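Local coordinates for protein paenibacillus xanthan lyase (Paenibacillus, PDB 6F2P) that cleaves the polysaccharide xanthan as a lyase, probably by the eliminative chemistry of the polysaccharide lyase 8 family, and carries several bound calcium ions, at residues 526-531 with 543-548; 980-985 with 1006-1011. All blocks are in the same frame, centred on the assembly; numbering follows the deposited sequence.

Contact 1. Residues 526-531 with 543-548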
# COMPACT_ATOMS: atom_id res chain seq x y z
N ILE A 526 -31.05 18.97 6.92
CA ILE A 526 -30.98 20.42 6.93
C ILE A 526 -29.92 20.90 5.96
O ILE A 526 -28.77 20.49 6.06
CB ILE A 526 -30.70 20.94 8.35
CG1 ILE A 526 -31.82 20.47 9.28
CG2 ILE A 526 -30.62 22.46 8.35
CD1 ILE A 526 -31.66 20.91 10.70
N VAL A 527 -30.33 21.74 5.01
CA VAL A 527 -29.44 22.20 3.95
C VAL A 527 -29.31 23.71 3.96
O VAL A 527 -30.32 24.42 3.93
CB VAL A 527 -29.97 21.79 2.57
CG1 VAL A 527 -29.06 22.33 1.48
CG2 VAL A 527 -30.10 20.29 2.49
N ASN A 528 -28.07 24.21 4.00
CA ASN A 528 -27.80 25.64 4.17
C ASN A 528 -28.62 26.24 5.30
O ASN A 528 -29.15 27.35 5.17
CB ASN A 528 -28.03 26.42 2.87
CG ASN A 528 -27.03 26.08 1.78
OD1 ASN A 528 -26.06 25.35 2.00
ND2 ASN A 528 -27.25 26.61 0.58
N GLY A 529 -28.76 25.50 6.39
CA GLY A 529 -29.48 25.99 7.55
C GLY A 529 -30.99 25.93 7.44
O GLY A 529 -31.70 26.44 8.30
N THR A 530 -31.49 25.28 6.39
CA THR A 530 -32.93 25.20 6.17
C THR A 530 -33.39 23.74 6.03
O THR A 530 -32.86 23.00 5.20
CB THR A 530 -33.35 26.02 4.93
OG1 THR A 530 -33.02 27.40 5.14
CG2 THR A 530 -34.85 25.89 4.66
N ALA A 531 -34.36 23.35 6.85
CA ALA A 531 -34.91 21.99 6.83
C ALA A 531 -35.59 21.65 5.51
O ALA A 531 -36.38 22.43 4.99
CB ALA A 531 -35.89 21.78 7.99
N THR A 543 -28.84 23.34 -5.90
CA THR A 543 -27.71 24.16 -6.31
C THR A 543 -27.26 25.14 -5.22
O THR A 543 -28.01 25.44 -4.28
CB THR A 543 -27.98 24.93 -7.61
OG1 THR A 543 -29.22 25.64 -7.51
CG2 THR A 543 -28.04 23.97 -8.79
N GLY A 544 -26.04 25.64 -5.36
CA GLY A 544 -25.47 26.55 -4.39
C GLY A 544 -25.47 25.95 -3.00
O GLY A 544 -25.69 26.65 -2.00
N THR A 545 -25.22 24.65 -2.92
CA THR A 545 -25.18 23.98 -1.63
C THR A 545 -23.86 24.26 -0.93
O THR A 545 -22.78 24.01 -1.49
CB THR A 545 -25.39 22.47 -1.77
OG1 THR A 545 -26.54 22.23 -2.59
CG2 THR A 545 -25.59 21.84 -0.39
N ASN A 546 -23.94 24.79 0.29
CA ASN A 546 -22.75 25.12 1.07
C ASN A 546 -22.48 24.06 2.12
O ASN A 546 -21.35 23.58 2.28
CB ASN A 546 -22.92 26.48 1.74
CG ASN A 546 -23.06 27.60 0.75
OD1 ASN A 546 -22.43 27.58 -0.32
ND2 ASN A 546 -23.90 28.58 1.08
N TYR A 547 -23.52 23.72 2.85
CA TYR A 547 -23.41 22.66 3.84
C TYR A 547 -24.72 21.90 3.97
O TYR A 547 -25.76 22.36 3.51
CB TYR A 547 -22.93 23.21 5.19
CG TYR A 547 -23.69 24.43 5.68
CD1 TYR A 547 -23.36 25.71 5.24
CD2 TYR A 547 -24.71 24.31 6.62
CE1 TYR A 547 -24.04 26.83 5.71
CE2 TYR A 547 -25.39 25.41 7.09
CZ TYR A 547 -25.05 26.67 6.64
OH TYR A 547 -25.73 27.78 7.11
N ILE A 548 -24.64 20.72 4.58
CA ILE A 548 -25.78 19.85 4.75
C ILE A 548 -25.63 19.17 6.11
O ILE A 548 -24.51 18.83 6.51
CB ILE A 548 -25.82 18.76 3.65
CG1 ILE A 548 -26.10 19.38 2.28
CG2 ILE A 548 -26.88 17.71 3.94
CD1 ILE A 548 -26.26 18.35 1.18

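Contact 2. Residues 980-985 with 1006-1011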
# COMPACT_ATOMS: atom_id res chain seq x y z
N VAL A 980 50.88 39.90 -19.01
CA VAL A 980 49.64 39.26 -18.56
C VAL A 980 49.90 38.42 -17.31
O VAL A 980 50.76 37.54 -17.32
CB VAL A 980 49.04 38.37 -19.65
CG1 VAL A 980 47.73 37.75 -19.17
CG2 VAL A 980 48.82 39.17 -20.92
N ASP A 981 49.16 38.69 -16.24
CA ASP A 981 49.24 37.88 -15.04
C ASP A 981 48.16 36.81 -15.03
O ASP A 981 47.03 37.06 -15.43
CB ASP A 981 49.09 38.74 -13.78
CG ASP A 981 50.24 39.69 -13.60
OD1 ASP A 981 51.35 39.38 -14.08
OD2 ASP A 981 50.03 40.75 -12.98
N VAL A 982 48.52 35.62 -14.57
CA VAL A 982 47.54 34.58 -14.32
C VAL A 982 47.68 34.14 -12.87
O VAL A 982 48.63 33.45 -12.50
CB VAL A 982 47.75 33.37 -15.25
CG1 VAL A 982 46.76 32.27 -14.90
CG2 VAL A 982 47.60 33.79 -16.70
N THR A 983 46.74 34.57 -12.03
CA THR A 983 46.75 34.17 -10.63
C THR A 983 45.92 32.91 -10.47
O THR A 983 44.72 32.92 -10.71
CB THR A 983 46.21 35.27 -9.70
OG1 THR A 983 46.80 36.53 -10.04
CG2 THR A 983 46.52 34.94 -8.25
N HIS A 984 46.56 31.82 -10.09
CA HIS A 984 45.90 30.53 -9.98
C HIS A 984 46.12 29.95 -8.58
O HIS A 984 46.62 30.63 -7.68
CB HIS A 984 46.49 29.57 -11.01
CG HIS A 984 47.97 29.45 -10.93
ND1 HIS A 984 48.60 28.46 -10.21
CD2 HIS A 984 48.97 30.22 -11.44
CE1 HIS A 984 49.91 28.61 -10.29
NE2 HIS A 984 50.16 29.68 -11.04
N SER A 985 45.75 28.69 -8.40
CA SER A 985 46.00 28.00 -7.15
C SER A 985 47.49 27.67 -7.03
O SER A 985 48.05 26.94 -7.86
CB SER A 985 45.15 26.72 -7.06
OG SER A 985 45.37 26.03 -5.84
N GLY A 1006 48.79 29.37 -20.77
CA GLY A 1006 49.38 28.38 -19.88
C GLY A 1006 48.36 27.41 -19.34
O GLY A 1006 47.18 27.46 -19.68
N THR A 1007 48.82 26.50 -18.49
CA THR A 1007 47.95 25.50 -17.89
C THR A 1007 48.24 25.43 -16.39
O THR A 1007 49.37 25.18 -15.98
CB THR A 1007 48.14 24.14 -18.57
OG1 THR A 1007 48.02 24.30 -19.99
CG2 THR A 1007 47.09 23.15 -18.12
N TYR A 1008 47.22 25.69 -15.57
CA TYR A 1008 47.42 25.86 -14.12
C TYR A 1008 46.32 25.18 -13.32
O TYR A 1008 45.27 24.82 -13.86
CB TYR A 1008 47.47 27.35 -13.77
CG TYR A 1008 48.45 28.13 -14.61
CD1 TYR A 1008 49.77 28.29 -14.21
CD2 TYR A 1008 48.06 28.71 -15.82
CE1 TYR A 1008 50.68 28.99 -14.98
CE2 TYR A 1008 48.96 29.42 -16.60
CZ TYR A 1008 50.27 29.56 -16.17
OH TYR A 1008 51.17 30.26 -16.94
N SER A 1009 46.57 25.01 -12.02
CA SER A 1009 45.55 24.49 -11.12
C SER A 1009 44.73 25.64 -10.57
O SER A 1009 45.27 26.63 -10.09
CB SER A 1009 46.18 23.73 -9.96
OG SER A 1009 46.78 22.53 -10.41
N PHE A 1010 43.41 25.52 -10.65
CA PHE A 1010 42.53 26.52 -10.07
C PHE A 1010 41.61 25.87 -9.04
O PHE A 1010 41.23 24.71 -9.17
CB PHE A 1010 41.68 27.19 -11.14
CG PHE A 1010 42.45 28.06 -12.09
CD1 PHE A 1010 42.70 29.40 -11.77
CD2 PHE A 1010 42.90 27.56 -13.30
CE1 PHE A 1010 43.40 30.22 -12.66
CE2 PHE A 1010 43.61 28.37 -14.19
CZ PHE A 1010 43.85 29.70 -13.87
N ASN A 1011 41.26 26.64 -8.01
CA ASN A 1011 40.23 26.21 -7.08
C ASN A 1011 38.87 26.65 -7.61
O ASN A 1011 38.77 27.64 -8.34
CB ASN A 1011 40.47 26.81 -5.69
CG ASN A 1011 41.77 26.33 -5.07
OD1 ASN A 1011 42.73 27.09 -4.96
ND2 ASN A 1011 41.80 25.06 -4.67

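Contact 1. Residues 526-531 with 543-548
The side chain of N528 reaches along the backbone of 544-547 and overlaps three successive peptide units there. Its CG is anti to the carbonyl carbon (chi1 -68°), and this brings the amide back to the other segment although CB points away from it. OD1 accepts two backbone N-H groups. That of N546 comes in the carbonyl plane on a lone pair, and N546 N is 2.8 Å from N528 OD1. That of Y547 comes nearly along the C=O axis, and Y547 N is 3.1 Å from N528 OD1. On the other branch, ND2 of N528 gives a hydrogen bond to G544 O at 3.0 Å. This acceptor lies in the amide plane of N528, so the three bonds together fix the rotation of the group. The backbone joins in: N528 N donates to Y547 O at 3.0 Å, almost straight at N-H (174°), from above the carbonyl plane. Y547 has CG in the crowded position between backbone N and carbonyl carbon (chi1 49°). This puts its ring beside the turn, with N528 CA over one face, 4.0 Å from the centroid. V527 and I548 form an antiparallel non-hydrogen-bonded pair. Their side chains lie side by side, with V527 CG2 4.1 Å from I548 CG1. The type I' turn 527-530 links hairpin strands 525-527 and 530-531 at the edge of a large antiparallel sheet of the super-sandwich domain. Strand 545-550 pairs with 525-527 and, on its other side, with 559-563. M542 of strand 539-543 touches V527 and I548, while helix 625-633 packs on Y547.

Contact 2. Residues 980-985 with 1006-1011
The H984 ring has Y1008 over one face and S1009 O at its edge. The two rings form an offset stack, with centroids 4.6 Å apart and planes at 28°. Y1008 CD1 lies toward the rim of the imidazole, 3.5 Å from H984 CD2. Y1008 CB also sits over this face. The F1010 ring takes H984 CB on one face, 3.9 Å from its centroid, and has T983 O at its edge. CG of H984 stands between backbone N and carbonyl carbon (chi1 54°), and ND1 donates to S985 O. V982 CG1 is 3.9 Å from Y1008 CD2 and meets F1010 CZ at the ring edge, at 4.0 Å. An alanine here in place of H984 removes the imidazole, with its stack on Y1008 and its bond to S985 O, and would probably loosen the packing between the two strands. Where the strands converge, S985 N donates to S1009 O at 2.7 Å, in the carbonyl plane. S985 OG binds N1011 OD1 at 3.0 Å. The N-to-C directions of 980-984 and 1006-1010 differ by 36°, and the strands belong to different sheets of the Golvesin C-terminal domain. Strand 978-984 lies between 987-993 and 1017-1021, while 1003-1010 pairs with 960-967, and F1010 packs on Y962, V964 and L1036.

Overall arrangement
Contact 1 and contact 2 lie in separate domains, with centres about 76 Å apart, and share no strand. Both are partly buried and mix interior with surface residues. In contact 1 the buried part is V527, T545 and I548; in contact 2 it is V982 and F1010. Contact 1 joins neighbouring strands of one sheet. Its chemistry is mainly polar because the amide of N528, at the turn, continues the backbone bonding past the strand pairing; the apolar part is V527 with I548. Contact 2 joins strands of two different sheets, so rings and a valine fill most of the interface, and polar bonds come where the chains draw together near 985 and 1009-1011.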